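Local coordinates for protein pentafunctional AROM polypeptide (Schizosaccharomyces pombe, PDB 5SWV) that probably catalyses the dehydration of 3-dehydroquinate and the reduction of 3-dehydroshikimate to shikimate, two steps of the shikimate pathway, at residues A[54-58]-A[59-63]. Residues are numbered along the deposited sequence; the frame is centred on the assembly and turned at random.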
loop_
_atom_site.group_PDB
_atom_site.type_symbol
_atom_site.label_atom_id
_atom_site.label_comp_id
_atom_site.label_asym_id
_atom_site.label_seq_id
_atom_site.Cartn_x
_atom_site.Cartn_y
_atom_site.Cartn_z
ATOM N N GLY A 54 -2.314 1.890 35.417
ATOM C CA GLY A 54 -2.217 2.948 34.392
ATOM C C GLY A 54 -1.510 2.560 33.095
ATOM O O GLY A 54 -1.467 3.349 32.160
ATOM N N ILE A 55 -0.951 1.350 33.037
ATOM C CA ILE A 55 -0.120 0.905 31.914
ATOM C C ILE A 55 -0.817 -0.213 31.172
ATOM O O ILE A 55 -1.330 -1.139 31.796
ATOM C CB ILE A 55 1.251 0.382 32.416
ATOM C CG1 ILE A 55 2.024 1.508 33.103
ATOM C CG2 ILE A 55 2.087 -0.221 31.288
ATOM C CD1 ILE A 55 2.142 2.775 32.268
ATOM N N SER A 56 -0.821 -0.130 29.843
ATOM C CA SER A 56 -1.306 -1.222 29.014
ATOM C C SER A 56 -0.471 -2.499 29.294
ATOM O O SER A 56 0.754 -2.446 29.319
ATOM C CB SER A 56 -1.241 -0.831 27.531
ATOM O OG SER A 56 -2.131 0.225 27.217
ATOM N N SER A 57 -1.128 -3.631 29.533
ATOM C CA SER A 57 -0.415 -4.895 29.769
ATOM C C SER A 57 0.137 -5.443 28.469
ATOM O O SER A 57 -0.390 -5.145 27.400
ATOM C CB SER A 57 -1.351 -5.938 30.374
ATOM O OG SER A 57 -2.366 -6.288 29.448
ATOM N N LEU A 58 1.174 -6.270 28.563
ATOM C CA LEU A 58 1.752 -6.943 27.379
ATOM C C LEU A 58 0.737 -7.709 26.550
ATOM O O LEU A 58 0.758 -7.640 25.324
ATOM C CB LEU A 58 2.859 -7.917 27.784
ATOM C CG LEU A 58 4.305 -7.473 27.604
ATOM C CD1 LEU A 58 4.585 -6.173 28.348
ATOM C CD2 LEU A 58 5.240 -8.583 28.076
ATOM N N ASP A 59 -0.129 -8.461 27.220
ATOM C CA ASP A 59 -1.135 -9.252 26.516
ATOM C C ASP A 59 -2.046 -8.367 25.665
ATOM O O ASP A 59 -2.306 -8.666 24.500
ATOM C CB ASP A 59 -1.956 -10.100 27.506
ATOM C CG ASP A 59 -1.146 -11.249 28.112
ATOM O OD1 ASP A 59 -0.362 -11.884 27.374
ATOM O OD2 ASP A 59 -1.294 -11.517 29.326
ATOM N N PHE A 60 -2.485 -7.257 26.250
ATOM C CA PHE A 60 -3.359 -6.311 25.559
ATOM C C PHE A 60 -2.686 -5.654 24.343
ATOM O O PHE A 60 -3.191 -5.701 23.215
ATOM C CB PHE A 60 -3.824 -5.239 26.544
ATOM C CG PHE A 60 -4.612 -4.141 25.903
ATOM C CD1 PHE A 60 -5.910 -4.367 25.469
ATOM C CD2 PHE A 60 -4.052 -2.881 25.715
ATOM C CE1 PHE A 60 -6.638 -3.355 24.870
ATOM C CE2 PHE A 60 -4.782 -1.857 25.120
ATOM C CZ PHE A 60 -6.076 -2.096 24.698
ATOM N N VAL A 61 -1.531 -5.056 24.590
ATOM C CA VAL A 61 -0.784 -4.390 23.540
ATOM C C VAL A 61 -0.520 -5.353 22.395
ATOM O O VAL A 61 -0.690 -4.993 21.248
ATOM C CB VAL A 61 0.539 -3.792 24.062
ATOM C CG1 VAL A 61 1.350 -3.186 22.915
ATOM C CG2 VAL A 61 0.249 -2.725 25.108
ATOM N N ALA A 62 -0.143 -6.583 22.718
ATOM C CA ALA A 62 0.073 -7.603 21.711
ATOM C C ALA A 62 -1.200 -7.976 20.934
ATOM O O ALA A 62 -1.147 -8.121 19.711
ATOM C CB ALA A 62 0.679 -8.828 22.354
ATOM N N GLU A 63 -2.329 -8.138 21.629
ATOM C CA GLU A 63 -3.614 -8.423 20.953
ATOM C C GLU A 63 -3.951 -7.300 19.991
ATOM O O GLU A 63 -4.363 -7.550 18.864
ATOM C CB GLU A 63 -4.761 -8.620 21.950
ATOM C CG GLU A 63 -4.914 -10.060 22.442
ATOM C CD GLU A 63 -5.234 -10.199 23.939
ATOM O OE1 GLU A 63 -4.946 -11.296 24.504
ATOM O OE2 GLU A 63 -5.759 -9.225 24.551
#
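Ser57 caps the amino end of helix 58-69 by way of Phe60, and the side chain of Phe60 can be followed outward from that point. Its CB packs against the capping hydroxyl, 3.4 Å from Ser57 OG. With CG anti to the backbone N (chi1 174°), the ring reaches out from the helix so that CD2 lies 3.9 Å from Ser56 CB. That methylene sits at the ring edge, near its plane, so this is edge packing and not a face-on stack; CE2 is 4.0 Å from Ser56 OG. Val61 CG2 meets the same Ser56 CB, so the serine methylene touches two successive helix residues.

Ser57 stands at the N-cap position directly before the helix, and its OG accepts a weak bond from Phe60 N, 3.3 Å long with an N-H...O angle of 159°. The stronger partner of this hydroxyl is Asp48 OD2, tying the cap to an earlier part of the same loop. Regular helical bonding starts with Val61 N to Ser57 O, 3.0 Å and nearly straight at 178°, and continues with Ala62 N to Leu58 O.

In the type I dehydroquinase TIM barrel, this turn leads from the loop after strand 38-42 into helix 58-69, whose Leu58 and Val61 pack on Leu100 of helix 94-106.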